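Local coordinates for protein chitinase (Thermococcus chitonophagus, PDB 5XSW) that probably hydrolyses chitin from within the chain as an archaeal endochitinase, captured here with chitin sugars bound to its catalytic part, at residues 26-31 and 468-473. Sequence-based numbering, arbitrary orientation.
Sequences YVWNGW and HIPRPT. With GOL (glycerol), chain J.
R471 sets out with CG anti to its own carbonyl carbon and bends at NE (chi3 -79°), and chi4 of -84° then brings CZ alongside the N29 amide, while W28 has CG anti to the backbone N and meets P470 with its six-membered ring. The N29 amide and the guanidinium stack with planes 19° apart, ND2 lying over one face toward the rim, 3.5 Å from R471 NH1. On its other branch, N29 OD1 accepts a hydrogen bond from the backbone N-H of R471 at 3.0 Å, and a water lies within hydrogen-bonding distance of both OD1 and R471 O. ND2 gives to a second water, bound to I469 O, and to O2 of a glycerol, probably from the crystallisation liquor; R471 NH2 donates to glycerol O1 at 2.8 Å. N29 sits in a type II beta turn from V27 to G30, in the loop between strands 12-21 and 32-41, so the contact joins the N-terminal beta domain to the loop before the last helix of the helical part; that part also holds the bound sugars. An alanine at N29 would probably leave the R471 backbone N-H without this side-chain acceptor and the guanidinium without its stacked amide. W28 CZ2 packs 3.8 Å from P470 CB, with NE1 hydrogen-bonded to P467 O.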
ATOM      1  N   TYR A  26      -8.668  15.161 -16.982  1.00 40.78           N
ATOM      2  CA  TYR A  26      -7.708  14.082 -17.185  1.00 37.17           C
ATOM      3  C   TYR A  26      -7.237  14.035 -18.618  1.00 37.85           C
ATOM      4  O   TYR A  26      -8.044  14.012 -19.541  1.00 39.41           O
ATOM      5  CB  TYR A  26      -8.318  12.710 -16.812  1.00 37.85           C
ATOM      6  CG  TYR A  26      -7.415  11.583 -17.228  1.00 32.79           C
ATOM      7  CD1 TYR A  26      -6.216  11.368 -16.554  1.00 36.07           C
ATOM      8  CD2 TYR A  26      -7.725  10.766 -18.300  1.00 33.08           C
ATOM      9  CE1 TYR A  26      -5.347  10.358 -16.942  1.00 33.46           C
ATOM     10  CE2 TYR A  26      -6.853   9.746 -18.699  1.00 33.72           C
ATOM     11  CZ  TYR A  26      -5.665   9.565 -18.006  1.00 29.09           C
ATOM     12  OH  TYR A  26      -4.764   8.601 -18.364  1.00 31.72           O
ATOM     13  N   VAL A  27      -5.919  14.002 -18.816  1.00 35.09           N
ATOM     14  CA  VAL A  27      -5.381  13.576 -20.102  1.00 29.20           C
ATOM     15  C   VAL A  27      -4.191  12.625 -19.810  1.00 31.10           C
ATOM     16  O   VAL A  27      -3.551  12.731 -18.756  1.00 33.12           O
ATOM     17  CB  VAL A  27      -4.912  14.783 -21.015  1.00 39.84           C
ATOM     18  CG1 VAL A  27      -5.940  15.902 -21.023  1.00 46.24           C
ATOM     19  CG2 VAL A  27      -3.585  15.297 -20.609  1.00 39.80           C
ATOM     20  N   TRP A  28      -3.943  11.706 -20.726  1.00 29.88           N
ATOM     21  CA  TRP A  28      -2.921  10.677 -20.616  1.00 29.65           C
ATOM     22  C   TRP A  28      -1.590  11.269 -20.242  1.00 32.91           C
ATOM     23  O   TRP A  28      -1.126  12.208 -20.895  1.00 30.70           O
ATOM     24  CB  TRP A  28      -2.797   9.936 -21.924  1.00 28.66           C
ATOM     25  CG  TRP A  28      -1.649   8.982 -21.918  1.00 29.27           C
ATOM     26  CD1 TRP A  28      -0.414   9.165 -22.491  1.00 30.42           C
ATOM     27  CD2 TRP A  28      -1.647   7.651 -21.354  1.00 28.76           C
ATOM     28  NE1 TRP A  28       0.373   8.047 -22.283  1.00 30.82           N
ATOM     29  CE2 TRP A  28      -0.367   7.091 -21.617  1.00 30.42           C
ATOM     30  CE3 TRP A  28      -2.612   6.879 -20.663  1.00 29.73           C
ATOM     31  CZ2 TRP A  28      -0.006   5.810 -21.188  1.00 28.51           C
ATOM     32  CZ3 TRP A  28      -2.258   5.589 -20.238  1.00 28.13           C
ATOM     33  CH2 TRP A  28      -0.971   5.055 -20.523  1.00 26.76           C
ATOM     34  N   ASN A  29      -1.032  10.781 -19.129  1.00 29.03           N
ATOM     35  CA  ASN A  29       0.294  11.166 -18.650  1.00 30.07           C
ATOM     36  C   ASN A  29       0.344  12.589 -18.119  1.00 34.52           C
ATOM     37  O   ASN A  29       1.385  13.065 -17.749  1.00 33.47           O
ATOM     38  CB  ASN A  29       1.343  11.012 -19.761  1.00 31.93           C
ATOM     39  CG  ASN A  29       2.657  10.448 -19.238  1.00 34.49           C
ATOM     40  OD1 ASN A  29       2.713   9.928 -18.126  1.00 26.81           O
ATOM     41  ND2 ASN A  29       3.714  10.505 -20.063  1.00 29.05           N
ATOM     42  N   GLY A  30      -0.789  13.264 -18.055  1.00 31.49           N
ATOM     43  CA  GLY A  30      -0.783  14.635 -17.576  1.00 32.79           C
ATOM     44  C   GLY A  30      -1.758  14.900 -16.449  1.00 39.13           C
ATOM     45  O   GLY A  30      -2.206  16.043 -16.261  1.00 34.36           O
ATOM     46  N   TRP A  31      -2.084  13.865 -15.669  1.00 36.07           N
ATOM     47  CA  TRP A  31      -3.066  14.044 -14.596  1.00 36.49           C
ATOM     48  C   TRP A  31      -2.395  14.729 -13.428  1.00 34.30           C
ATOM     49  O   TRP A  31      -3.005  15.514 -12.679  1.00 31.62           O
ATOM     50  CB  TRP A  31      -3.663  12.684 -14.190  1.00 36.26           C
ATOM     51  CG  TRP A  31      -4.632  12.732 -13.033  1.00 39.04           C
ATOM     52  CD1 TRP A  31      -5.985  12.997 -13.093  1.00 39.41           C
ATOM     53  CD2 TRP A  31      -4.329  12.507 -11.641  1.00 32.93           C
ATOM     54  NE1 TRP A  31      -6.520  12.967 -11.822  1.00 40.42           N
ATOM     55  CE2 TRP A  31      -5.531  12.665 -10.921  1.00 35.58           C
ATOM     56  CE3 TRP A  31      -3.155  12.217 -10.936  1.00 33.90           C
ATOM     57  CZ2 TRP A  31      -5.596  12.515  -9.546  1.00 34.30           C
ATOM     58  CZ3 TRP A  31      -3.219  12.086  -9.559  1.00 32.98           C
ATOM     59  CH2 TRP A  31      -4.443  12.241  -8.880  1.00 33.71           C
ATOM     60  N   HIS A 468       3.575   4.914 -24.513  1.00 29.60           N
ATOM     61  CA  HIS A 468       2.715   3.848 -24.012  1.00 28.26           C
ATOM     62  C   HIS A 468       2.917   3.580 -22.526  1.00 29.36           C
ATOM     63  O   HIS A 468       1.990   3.176 -21.848  1.00 28.30           O
ATOM     64  CB  HIS A 468       2.952   2.572 -24.794  1.00 28.86           C
ATOM     65  CG  HIS A 468       2.550   2.669 -26.231  1.00 32.55           C
ATOM     66  ND1 HIS A 468       1.549   3.515 -26.672  1.00 34.43           N
ATOM     67  CD2 HIS A 468       3.017   2.027 -27.329  1.00 33.41           C
ATOM     68  CE1 HIS A 468       1.409   3.375 -27.977  1.00 32.13           C
ATOM     69  NE2 HIS A 468       2.288   2.478 -28.399  1.00 31.80           N
ATOM     70  N   ILE A 469       4.132   3.792 -22.027  1.00 25.13           N
ATOM     71  CA  ILE A 469       4.403   3.658 -20.586  1.00 24.22           C
ATOM     72  C   ILE A 469       4.351   5.020 -19.925  1.00 27.13           C
ATOM     73  O   ILE A 469       5.178   5.896 -20.233  1.00 29.27           O
ATOM     74  CB  ILE A 469       5.770   2.982 -20.358  1.00 25.82           C
ATOM     75  CG1 ILE A 469       5.792   1.636 -21.098  1.00 26.02           C
ATOM     76  CG2 ILE A 469       6.111   2.875 -18.844  1.00 23.24           C
ATOM     77  CD1 ILE A 469       7.161   0.916 -21.021  1.00 24.60           C
ATOM     78  N   PRO A 470       3.362   5.236 -19.031  1.00 24.26           N
ATOM     79  CA  PRO A 470       3.195   6.545 -18.399  1.00 23.07           C
ATOM     80  C   PRO A 470       4.172   6.693 -17.241  1.00 21.65           C
ATOM     81  O   PRO A 470       4.656   5.665 -16.746  1.00 23.17           O
ATOM     82  CB  PRO A 470       1.718   6.520 -17.916  1.00 25.78           C
ATOM     83  CG  PRO A 470       1.507   5.063 -17.555  1.00 23.95           C
ATOM     84  CD  PRO A 470       2.338   4.257 -18.579  1.00 24.22           C
ATOM     85  N   ARG A 471       4.465   7.917 -16.810  1.00 22.24           N
ATOM     86  CA  ARG A 471       5.249   8.114 -15.585  1.00 24.09           C
ATOM     87  C   ARG A 471       4.422   7.763 -14.331  1.00 24.68           C
ATOM     88  O   ARG A 471       3.230   8.089 -14.280  1.00 25.83           O
ATOM     89  CB  ARG A 471       5.712   9.568 -15.441  1.00 21.98           C
ATOM     90  CG  ARG A 471       6.501  10.106 -16.672  1.00 29.42           C
ATOM     91  CD  ARG A 471       6.983  11.572 -16.408  1.00 30.27           C
ATOM     92  NE  ARG A 471       5.820  12.382 -16.634  1.00 34.95           N
ATOM     93  CZ  ARG A 471       5.439  12.811 -17.822  1.00 33.27           C
ATOM     94  NH1 ARG A 471       6.206  12.610 -18.881  1.00 33.55           N
ATOM     95  NH2 ARG A 471       4.307  13.469 -17.939  1.00 35.20           N
ATOM     96  N   PRO A 472       5.056   7.119 -13.344  1.00 23.19           N
ATOM     97  CA  PRO A 472       4.485   7.084 -11.993  1.00 26.67           C
ATOM     98  C   PRO A 472       4.377   8.518 -11.515  1.00 33.37           C
ATOM     99  O   PRO A 472       5.257   9.349 -11.826  1.00 26.56           O
ATOM    100  CB  PRO A 472       5.523   6.300 -11.163  1.00 21.97           C
ATOM    101  CG  PRO A 472       6.866   6.492 -11.977  1.00 23.16           C
ATOM    102  CD  PRO A 472       6.421   6.556 -13.406  1.00 22.63           C
ATOM    103  N   THR A 473       3.323   8.838 -10.771  1.00 25.49           N
ATOM    104  CA  THR A 473       3.108  10.236 -10.414  1.00 24.84           C
ATOM    105  C   THR A 473       2.158  10.370  -9.215  1.00 33.90           C
ATOM    106  O   THR A 473       1.708   9.343  -8.684  1.00 27.94           O
ATOM    107  CB  THR A 473       2.559  11.023 -11.661  1.00 24.36           C
ATOM    108  OG1 THR A 473       2.563  12.431 -11.394  1.00 28.57           O
ATOM    109  CG2 THR A 473       1.156  10.557 -12.045  1.00 27.80           C
TER
HETATM  110  C1  GOL J 906       3.576  14.399 -21.717  0.96 41.05           C
HETATM  111  O1  GOL J 906       3.246  14.564 -20.343  0.96 41.35           O
HETATM  112  C2  GOL J 906       4.336  13.104 -21.894  0.96 36.10           C
HETATM  113  O2  GOL J 906       3.401  12.150 -22.354  0.96 39.16           O
HETATM  114  C3  GOL J 906       5.415  13.300 -22.951  0.96 62.94           C
HETATM  115  O3  GOL J 906       6.450  12.316 -22.851  0.96 47.26           O
HETATM  116  O   HOH W   1       2.178  10.325 -15.390  1.00 26.37           O
HETATM  117  O   HOH W   2       5.978   8.604 -19.646  1.00 27.28           O